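Local coordinates for maltose-binding protein MalE1 (Thermotoga maritima, PDB 6DTU) that binds maltotetraose in a ligand pocket and probably passes such maltose-type sugars on to a membrane transport system, at residues K125-L130 with K197-E202; Y102-A107 with F281-I286. All coordinates share one frame; numbering follows the deposited sequence.

Contact 1 (K125-L130 with K197-E202); sequences KTMDEL and KRLVDE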
loop_
_atom_site.group_PDB
_atom_site.type_symbol
_atom_site.label_atom_id
_atom_site.label_comp_id
_atom_site.label_asym_id
_atom_site.label_seq_id
_atom_site.Cartn_x
_atom_site.Cartn_y
_atom_site.Cartn_z
ATOM N N LYS A 125 -15.901 10.344 14.137
ATOM C CA LYS A 125 -16.438 10.661 12.824
ATOM C C LYS A 125 -15.718 11.824 12.156
ATOM O O LYS A 125 -15.759 11.938 10.927
ATOM C CB LYS A 125 -17.928 11.003 12.948
ATOM C CG LYS A 125 -18.760 10.714 11.702
ATOM C CD LYS A 125 -20.051 11.526 11.710
ATOM C CE LYS A 125 -21.161 10.846 10.928
ATOM N NZ LYS A 125 -20.879 10.773 9.464
ATOM N N THR A 126 -15.067 12.689 12.933
ATOM C CA THR A 126 -14.308 13.810 12.405
ATOM C C THR A 126 -12.913 13.806 13.002
ATOM O O THR A 126 -12.654 13.172 14.029
ATOM C CB THR A 126 -14.971 15.151 12.720
ATOM O OG1 THR A 126 -14.908 15.385 14.130
ATOM C CG2 THR A 126 -16.415 15.151 12.279
ATOM N N MET A 127 -12.002 14.497 12.310
ATOM C CA MET A 127 -10.641 14.654 12.817
ATOM C C MET A 127 -10.631 15.479 14.097
ATOM O O MET A 127 -9.820 15.226 14.992
ATOM C CB MET A 127 -9.738 15.259 11.737
ATOM C CG MET A 127 -9.315 14.280 10.607
ATOM S SD MET A 127 -8.382 12.818 11.167
ATOM C CE MET A 127 -6.919 13.547 11.926
ATOM N N ASP A 128 -11.536 16.449 14.213
ATOM C CA ASP A 128 -11.658 17.193 15.464
ATOM C C ASP A 128 -12.011 16.268 16.620
ATOM O O ASP A 128 -11.454 16.390 17.719
ATOM C CB ASP A 128 -12.692 18.316 15.339
ATOM C CG ASP A 128 -12.172 19.510 14.547
ATOM O OD1 ASP A 128 -10.950 19.747 14.555
ATOM O OD2 ASP A 128 -12.985 20.256 13.971
ATOM N N GLU A 129 -12.923 15.322 16.382
ATOM C CA GLU A 129 -13.258 14.334 17.400
ATOM C C GLU A 129 -12.090 13.389 17.651
ATOM O O GLU A 129 -11.791 13.054 18.804
ATOM C CB GLU A 129 -14.489 13.556 16.939
ATOM C CG GLU A 129 -15.200 12.735 17.995
ATOM C CD GLU A 129 -16.198 11.763 17.384
ATOM O OE1 GLU A 129 -16.613 11.991 16.225
ATOM O OE2 GLU A 129 -16.566 10.776 18.060
ATOM N N LEU A 130 -11.395 12.973 16.588
ATOM C CA LEU A 130 -10.241 12.103 16.776
ATOM C C LEU A 130 -9.173 12.792 17.614
ATOM O O LEU A 130 -8.595 12.180 18.520
ATOM C CB LEU A 130 -9.699 11.619 15.421
ATOM C CG LEU A 130 -8.437 10.738 15.412
ATOM C CD1 LEU A 130 -8.444 9.799 14.221
ATOM C CD2 LEU A 130 -7.138 11.554 15.392
ATOM N N LYS A 197 0.743 19.023 10.343
ATOM C CA LYS A 197 1.516 19.834 11.277
ATOM C C LYS A 197 0.713 20.153 12.533
ATOM O O LYS A 197 1.263 20.155 13.641
ATOM C CB LYS A 197 2.033 21.108 10.605
ATOM C CG LYS A 197 2.974 21.881 11.514
ATOM C CD LYS A 197 3.736 22.981 10.808
ATOM C CE LYS A 197 4.842 23.479 11.722
ATOM N NZ LYS A 197 6.066 22.628 11.583
ATOM N N ARG A 198 -0.598 20.368 12.387
ATOM C CA ARG A 198 -1.454 20.567 13.551
ATOM C C ARG A 198 -1.401 19.362 14.486
ATOM O O ARG A 198 -1.272 19.513 15.702
ATOM C CB ARG A 198 -2.890 20.839 13.098
ATOM C CG ARG A 198 -3.851 21.098 14.257
ATOM C CD ARG A 198 -5.306 21.126 13.803
ATOM N NE ARG A 198 -6.229 21.027 14.931
ATOM C CZ ARG A 198 -7.527 20.763 14.803
ATOM N NH1 ARG A 198 -8.044 20.558 13.600
ATOM N NH2 ARG A 198 -8.309 20.683 15.875
ATOM N N LEU A 199 -1.460 18.151 13.928
ATOM C CA LEU A 199 -1.384 16.948 14.752
ATOM C C LEU A 199 -0.074 16.880 15.536
ATOM O O LEU A 199 -0.059 16.483 16.711
ATOM C CB LEU A 199 -1.526 15.708 13.870
ATOM C CG LEU A 199 -2.801 15.514 13.053
ATOM C CD1 LEU A 199 -2.746 14.158 12.370
ATOM C CD2 LEU A 199 -4.045 15.642 13.931
ATOM N N VAL A 200 1.037 17.264 14.904
ATOM C CA VAL A 200 2.321 17.284 15.592
ATOM C C VAL A 200 2.345 18.400 16.627
ATOM O O VAL A 200 2.761 18.193 17.775
ATOM C CB VAL A 200 3.459 17.442 14.566
ATOM C CG1 VAL A 200 4.803 17.559 15.271
ATOM C CG2 VAL A 200 3.458 16.259 13.599
ATOM N N ASP A 201 1.890 19.596 16.235
ATOM C CA ASP A 201 1.937 20.754 17.127
ATOM C C ASP A 201 1.068 20.541 18.350
ATOM O O ASP A 201 1.405 20.998 19.448
ATOM C CB ASP A 201 1.464 22.016 16.405
ATOM C CG ASP A 201 2.468 22.542 15.401
ATOM O OD1 ASP A 201 3.639 22.096 15.405
ATOM O OD2 ASP A 201 2.085 23.445 14.626
ATOM N N GLU A 202 -0.075 19.897 18.178
ATOM C CA GLU A 202 -0.937 19.640 19.319
ATOM C C GLU A 202 -0.532 18.402 20.108
ATOM O O GLU A 202 -1.229 18.051 21.064
ATOM C CB GLU A 202 -2.402 19.585 18.885
ATOM C CG GLU A 202 -2.892 20.907 18.323
ATOM C CD GLU A 202 -4.380 20.934 18.053
ATOM O OE1 GLU A 202 -5.120 20.111 18.634
ATOM O OE2 GLU A 202 -4.807 21.786 17.247
#
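Asp128 and Arg198 meet through a salt bridge in which one carboxylate oxygen accepts from both terminal nitrogens of the guanidinium. Arg198 NH2 lies 3.1 Å from Asp128 OD1 and Arg198 NH1 3.2 Å from Asp128 OD1, both bonds moderately bent. The oxygen sits in the guanidinium plane, at the edge, and is approached almost straight down its own C-O bond, while the two flat groups are turned 59° apart. Arg198 reaches across with CG anti to its backbone N (chi1 -178°) and the chain extended beyond. Its remaining N-H turns back to its own segment: Arg198 NE bonds to Glu202 OE2, just past the end of helix 187-201, at 2.8 Å and from above the carboxylate plane. Glu202 OE1 pairs with Lys135, so the network ties the C-terminal end of helix 187-201 and the residue after it to two points on helix 127-140. Beside it Met127 CE touches Leu199 CD2 at 4.1 Å, in an apolar layer lined by Phe161. In this lobe of the solute-binding fold, helix 127-140 starts with Thr126 as N-cap: Glu129 N donates to Thr126 OG1, 3.0 Å away. Just ahead, Lys125 N gives a nearly straight bond of 2.8 Å to Glu129 OE1, so Glu129 supplies both a main-chain donor and a side-chain acceptor at this helix start. A methionine in place of Arg198 would probably leave Asp128 OD1 without either of its guanidinium donors and Glu202 OE2 without its charged mate.

Contact 2 (Y102-A107 with F281-I286); sequences YGIPYA and FLTSFI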
loop_
_atom_site.group_PDB
_atom_site.type_symbol
_atom_site.label_atom_id
_atom_site.label_comp_id
_atom_site.label_asym_id
_atom_site.label_seq_id
_atom_site.Cartn_x
_atom_site.Cartn_y
_atom_site.Cartn_z
ATOM N N TYR A 102 1.098 -6.987 -16.948
ATOM C CA TYR A 102 2.391 -7.252 -16.330
ATOM C C TYR A 102 2.288 -7.894 -14.951
ATOM O O TYR A 102 3.306 -8.062 -14.278
ATOM C CB TYR A 102 3.210 -5.960 -16.258
ATOM C CG TYR A 102 3.798 -5.538 -17.574
ATOM C CD1 TYR A 102 4.932 -6.156 -18.071
ATOM C CD2 TYR A 102 3.211 -4.537 -18.323
ATOM C CE1 TYR A 102 5.491 -5.765 -19.286
ATOM C CE2 TYR A 102 3.753 -4.141 -19.534
ATOM C CZ TYR A 102 4.886 -4.775 -20.016
ATOM O OH TYR A 102 5.433 -4.373 -21.222
ATOM N N GLY A 103 1.107 -8.273 -14.510
ATOM C CA GLY A 103 1.035 -8.970 -13.243
ATOM C C GLY A 103 -0.304 -9.633 -13.040
ATOM O O GLY A 103 -1.296 -9.283 -13.679
ATOM N N ILE A 104 -0.318 -10.577 -12.109
ATOM C CA ILE A 104 -1.564 -11.183 -11.649
ATOM C C ILE A 104 -1.924 -10.556 -10.314
ATOM O O ILE A 104 -1.235 -10.803 -9.296
ATOM C CB ILE A 104 -1.462 -12.715 -11.580
ATOM C CG1 ILE A 104 -1.156 -13.302 -12.969
ATOM C CG2 ILE A 104 -2.786 -13.311 -11.095
ATOM C CD1 ILE A 104 -1.551 -14.751 -13.153
ATOM N N PRO A 105 -2.976 -9.742 -10.237
ATOM C CA PRO A 105 -3.355 -9.091 -8.978
ATOM C C PRO A 105 -4.079 -10.059 -8.057
ATOM O O PRO A 105 -4.885 -10.890 -8.488
ATOM C CB PRO A 105 -4.325 -7.999 -9.439
ATOM C CG PRO A 105 -4.960 -8.607 -10.677
ATOM C CD PRO A 105 -3.899 -9.415 -11.340
ATOM N N TYR A 106 -3.789 -9.953 -6.768
ATOM C CA TYR A 106 -4.520 -10.761 -5.803
ATOM C C TYR A 106 -5.425 -9.949 -4.885
ATOM O O TYR A 106 -6.352 -10.521 -4.302
ATOM C CB TYR A 106 -3.573 -11.672 -4.995
ATOM C CG TYR A 106 -2.798 -11.032 -3.850
ATOM C CD1 TYR A 106 -3.344 -10.931 -2.582
ATOM C CD2 TYR A 106 -1.484 -10.617 -4.027
ATOM C CE1 TYR A 106 -2.632 -10.363 -1.547
ATOM C CE2 TYR A 106 -0.769 -10.057 -2.994
ATOM C CZ TYR A 106 -1.349 -9.950 -1.760
ATOM O OH TYR A 106 -0.621 -9.397 -0.722
ATOM N N ALA A 107 -5.202 -8.647 -4.751
ATOM C CA ALA A 107 -6.024 -7.849 -3.849
ATOM C C ALA A 107 -5.815 -6.375 -4.133
ATOM O O ALA A 107 -4.771 -5.968 -4.653
ATOM C CB ALA A 107 -5.660 -8.102 -2.380
ATOM N N PHE A 281 3.096 -21.198 -13.294
ATOM C CA PHE A 281 2.789 -21.236 -11.869
ATOM C C PHE A 281 1.738 -20.189 -11.488
ATOM O O PHE A 281 0.789 -20.484 -10.748
ATOM C CB PHE A 281 4.103 -21.039 -11.131
ATOM C CG PHE A 281 3.978 -20.901 -9.668
ATOM C CD1 PHE A 281 3.823 -22.001 -8.868
ATOM C CD2 PHE A 281 4.056 -19.663 -9.082
ATOM C CE1 PHE A 281 3.747 -21.866 -7.496
ATOM C CE2 PHE A 281 3.955 -19.515 -7.720
ATOM C CZ PHE A 281 3.808 -20.606 -6.928
ATOM N N LEU A 282 1.870 -18.973 -12.016
ATOM C CA LEU A 282 0.930 -17.917 -11.652
ATOM C C LEU A 282 -0.445 -18.165 -12.252
ATOM O O LEU A 282 -1.457 -18.014 -11.559
ATOM C CB LEU A 282 1.461 -16.555 -12.096
ATOM C CG LEU A 282 2.730 -16.127 -11.353
ATOM C CD1 LEU A 282 3.099 -14.750 -11.884
ATOM C CD2 LEU A 282 2.531 -16.088 -9.850
ATOM N N THR A 283 -0.510 -18.512 -13.541
ATOM C CA THR A 283 -1.816 -18.605 -14.205
ATOM C C THR A 283 -2.550 -19.903 -13.894
ATOM O O THR A 283 -3.785 -19.914 -13.824
ATOM C CB THR A 283 -1.677 -18.440 -15.723
ATOM O OG1 THR A 283 -0.879 -19.517 -16.241
ATOM C CG2 THR A 283 -1.059 -17.076 -16.057
ATOM N N SER A 284 -1.831 -21.013 -13.775
ATOM C CA SER A 284 -2.487 -22.309 -13.648
ATOM C C SER A 284 -2.771 -22.695 -12.207
ATOM O O SER A 284 -3.536 -23.642 -11.974
ATOM C CB SER A 284 -1.611 -23.406 -14.263
ATOM O OG SER A 284 -0.542 -23.743 -13.374
ATOM N N PHE A 285 -2.152 -22.010 -11.247
ATOM C CA PHE A 285 -2.208 -22.401 -9.842
ATOM C C PHE A 285 -2.550 -21.201 -8.969
ATOM O O PHE A 285 -3.586 -21.198 -8.304
ATOM C CB PHE A 285 -0.869 -23.032 -9.413
ATOM C CG PHE A 285 -0.788 -23.425 -7.947
ATOM C CD1 PHE A 285 -1.839 -24.095 -7.321
ATOM C CD2 PHE A 285 0.376 -23.201 -7.219
ATOM C CE1 PHE A 285 -1.762 -24.470 -5.988
ATOM C CE2 PHE A 285 0.462 -23.594 -5.878
ATOM C CZ PHE A 285 -0.602 -24.248 -5.275
ATOM N N ILE A 286 -1.709 -20.167 -8.983
ATOM C CA ILE A 286 -1.929 -19.024 -8.099
ATOM C C ILE A 286 -3.246 -18.321 -8.440
ATOM O O ILE A 286 -3.962 -17.841 -7.555
ATOM C CB ILE A 286 -0.703 -18.085 -8.113
ATOM C CG1 ILE A 286 0.515 -18.773 -7.493
ATOM C CG2 ILE A 286 -0.966 -16.778 -7.367
ATOM C CD1 ILE A 286 0.354 -19.086 -6.002
#
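No ring of either segment enters the touch of Ile104 on Leu282 and Thr283. Phe281 CE1 lies at the edge of the Phe285 ring, in its plane and 3.6 Å from Phe285 CD2, while the Phe281 ring itself meets Phe24 edge-to-face. The contact proper is carried by one methyl. Ile104 CD1 comes to 3.6 Å from Leu282 O, and lies 3.7 Å from Leu282 CB, the two side chains sliding past each other in opposite directions. Ile104 CG1 stands anti to the carbonyl carbon (chi1 -61°) and chi2 is extended, which carries the methyl out to the helix. Thr283 CG2 adds a third touch, 3.8 Å from Ile104 CD1; the hydroxyl of Thr283, OG1, is hydrogen-bonded to Ile279 O one turn back. The helix widens here into a pi-type turn, Ile286 N bonding to Phe281 O at 3.1 Å. Tyr106 and Ala107 form a classic beta bulge opposite Gln264. Helix 275-286 lies against strand 100-109 and its antiparallel neighbour 260-268, with Leu282 reaching Phe266 and Val268 there and Ile58 on strand 58-62, while Met292 of helix 289-298 also packs on Ile104.

From the N terminus, the chain first builds strands of the large mixed sheet and reaches 102-107, the opening half of contact 2. It then crosses to the other side of the molecule, where 125-130 begins a helix. After 66 more residues, 197-202 returns to that helix and closes contact 1. The chain later comes back to the large sheet, and helix 275-286 closes contact 2 after 173 intervening residues, so contact 1 is nested inside its loop. The two do not touch: their centres lie 41 Å apart, on opposite sides of the chain's centre. Contact 1 joins two helices of one lobe; contact 2 pins a helix to the sheet of the other.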